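Side-chain contact in heavy metal-binding domain-containing protein (PDB 3QKB), which is of unknown function but may bind heavy metals, and forms an assembly of five copies: residues A39-M44 with F60-Q65. Residues are numbered along the deposited sequence; the frame is centred on the assembly and turned at random.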
loop_
_atom_site.group_PDB
_atom_site.type_symbol
_atom_site.label_atom_id
_atom_site.label_comp_id
_atom_site.label_asym_id
_atom_site.label_seq_id
_atom_site.Cartn_x
_atom_site.Cartn_y
_atom_site.Cartn_z
ATOM N N ALA A 39 -7.603 -0.662 13.158
ATOM C CA ALA A 39 -7.095 -1.315 14.347
ATOM C C ALA A 39 -5.594 -1.433 14.193
ATOM O O ALA A 39 -5.102 -1.580 13.065
ATOM C CB ALA A 39 -7.722 -2.683 14.505
ATOM N N THR A 40 -4.876 -1.303 15.312
ATOM C CA THR A 40 -3.439 -1.539 15.373
ATOM C C THR A 40 -3.174 -2.646 16.419
ATOM O O THR A 40 -3.824 -2.689 17.479
ATOM C CB THR A 40 -2.666 -0.236 15.743
ATOM O OG1 THR A 40 -2.940 0.785 14.769
ATOM C CG2 THR A 40 -1.169 -0.478 15.826
ATOM N N SER A 41 -2.255 -3.547 16.109
ATOM C CA SER A 41 -1.758 -4.497 17.097
ATOM C C SER A 41 -0.266 -4.609 16.973
ATOM O O SER A 41 0.276 -4.440 15.898
ATOM C CB SER A 41 -2.395 -5.869 16.898
ATOM O OG SER A 41 -2.224 -6.275 15.554
ATOM N N SER A 42 0.377 -4.908 18.093
ATOM C CA SER A 42 1.819 -4.929 18.178
ATOM C C SER A 42 2.331 -5.923 19.222
ATOM O O SER A 42 1.569 -6.358 20.116
ATOM C CB SER A 42 2.345 -3.526 18.501
ATOM O OG SER A 42 2.043 -3.152 19.842
ATOM N N LEU A 43 3.606 -6.292 19.090
ATOM C CA LEU A 43 4.284 -7.064 20.108
ATOM C C LEU A 43 5.735 -6.695 20.185
ATOM O O LEU A 43 6.270 -6.163 19.254
ATOM C CB LEU A 43 4.117 -8.575 19.864
ATOM C CG LEU A 43 4.720 -9.213 18.611
ATOM C CD1 LEU A 43 6.210 -9.472 18.787
ATOM C CD2 LEU A 43 3.967 -10.543 18.292
HETATM N N MSE A 44 6.355 -7.009 21.321
HETATM C CA MSE A 44 7.763 -6.738 21.568
HETATM C C MSE A 44 8.563 -8.032 21.410
HETATM O O MSE A 44 8.235 -9.038 22.044
HETATM C CB MSE A 44 7.955 -6.179 22.989
HETATM C CG MSE A 44 9.356 -5.659 23.285
HETATM SE SE MSE A 44 9.613 -5.240 25.155
HETATM C CE MSE A 44 9.643 -3.339 25.022
ATOM N N PHE A 60 -1.715 -10.020 12.611
ATOM C CA PHE A 60 -2.762 -9.937 11.596
ATOM C C PHE A 60 -4.095 -10.476 12.131
ATOM O O PHE A 60 -5.124 -9.839 11.929
ATOM C CB PHE A 60 -2.387 -10.703 10.321
ATOM C CG PHE A 60 -1.286 -10.066 9.518
ATOM C CD1 PHE A 60 -1.468 -8.823 8.931
ATOM C CD2 PHE A 60 -0.068 -10.727 9.324
ATOM C CE1 PHE A 60 -0.441 -8.218 8.186
ATOM C CE2 PHE A 60 0.954 -10.136 8.574
ATOM C CZ PHE A 60 0.762 -8.879 8.002
ATOM N N ASP A 61 -4.066 -11.637 12.805
ATOM C CA ASP A 61 -5.277 -12.212 13.425
ATOM C C ASP A 61 -5.893 -11.264 14.430
ATOM O O ASP A 61 -7.107 -11.040 14.404
ATOM C CB ASP A 61 -4.984 -13.551 14.129
ATOM C CG ASP A 61 -5.209 -14.771 13.226
ATOM O OD1 ASP A 61 -5.105 -14.653 11.978
ATOM O OD2 ASP A 61 -5.475 -15.870 13.782
ATOM N N GLU A 62 -5.047 -10.705 15.303
ATOM C CA GLU A 62 -5.488 -9.760 16.340
ATOM C C GLU A 62 -6.083 -8.507 15.715
ATOM O O GLU A 62 -7.129 -8.054 16.138
ATOM C CB GLU A 62 -4.325 -9.387 17.284
ATOM C CG GLU A 62 -4.740 -8.633 18.603
ATOM C CD GLU A 62 -3.518 -8.088 19.396
ATOM O OE1 GLU A 62 -2.650 -8.917 19.778
ATOM O OE2 GLU A 62 -3.429 -6.841 19.619
ATOM N N ALA A 63 -5.426 -7.978 14.682
ATOM C CA ALA A 63 -5.928 -6.805 13.953
ATOM C C ALA A 63 -7.307 -7.062 13.353
ATOM O O ALA A 63 -8.200 -6.257 13.532
ATOM C CB ALA A 63 -4.952 -6.391 12.885
ATOM N N LYS A 64 -7.487 -8.212 12.703
ATOM C CA LYS A 64 -8.803 -8.616 12.179
ATOM C C LYS A 64 -9.871 -8.705 13.268
ATOM O O LYS A 64 -10.953 -8.173 13.079
ATOM C CB LYS A 64 -8.734 -9.954 11.437
ATOM C CG LYS A 64 -8.098 -9.864 10.086
ATOM C CD LYS A 64 -8.223 -11.172 9.290
ATOM C CE LYS A 64 -7.305 -12.267 9.799
ATOM N NZ LYS A 64 -7.309 -13.448 8.879
ATOM N N GLN A 65 -9.571 -9.364 14.395
ATOM C CA GLN A 65 -10.562 -9.478 15.484
ATOM C C GLN A 65 -10.967 -8.106 16.026
ATOM O O GLN A 65 -12.133 -7.887 16.300
ATOM C CB GLN A 65 -10.077 -10.364 16.655
ATOM C CG GLN A 65 -10.067 -11.893 16.398
ATOM C CD GLN A 65 -11.436 -12.453 15.992
ATOM O OE1 GLN A 65 -12.302 -12.721 16.838
ATOM N NE2 GLN A 65 -11.637 -12.619 14.681
#
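Ser41 and Ala39, on the helix-facing side of strand 31-44, meet Glu62 and Ala63 of helix 56-73. The two short segments run roughly antiparallel, at 150°, with axes 7.4 Å apart at their closest, and the chain comes nearest where Ala39 CA lies 5.6 Å from Ala63 CA. Here a helix packs on the face of a mixed sheet, against an outermost strand of the chain.

The touching surface is small, 206 Å² over both sides, and largely carbon against oxygen. Ala39 CB sits against the helix backbone, 3.7 Å from Ala63 O, while Ala63 CB rests on Ser41 OG at 3.8 Å. Glu62 adds the carbon-to-carbon share: with CG anti to its backbone N (chi1 -167°) and the chain extended beyond it, the side chain runs alongside Ser41, its CB and CG each 4.0 Å from Ser41 CB and its carboxylate at the same methylene.

No hydrogen bond joins the two segments. Ser41 OG bonds instead to Leu59 O, one turn before Ala63 in the same helix. Along one edge, backbone bonds from Ala39, Ser41 and Leu43 tie the strand to the antiparallel strand 94-109; on the face turned from the helix, Thr40 packs on Phe56 and Ser42 on Tyr53 of a second subunit.

The small side chains of Ala39, Ser41 and Ala63 probably let helix and strand lie close, and the helix carbonyl satisfies the buried hydroxyl at little probable cost.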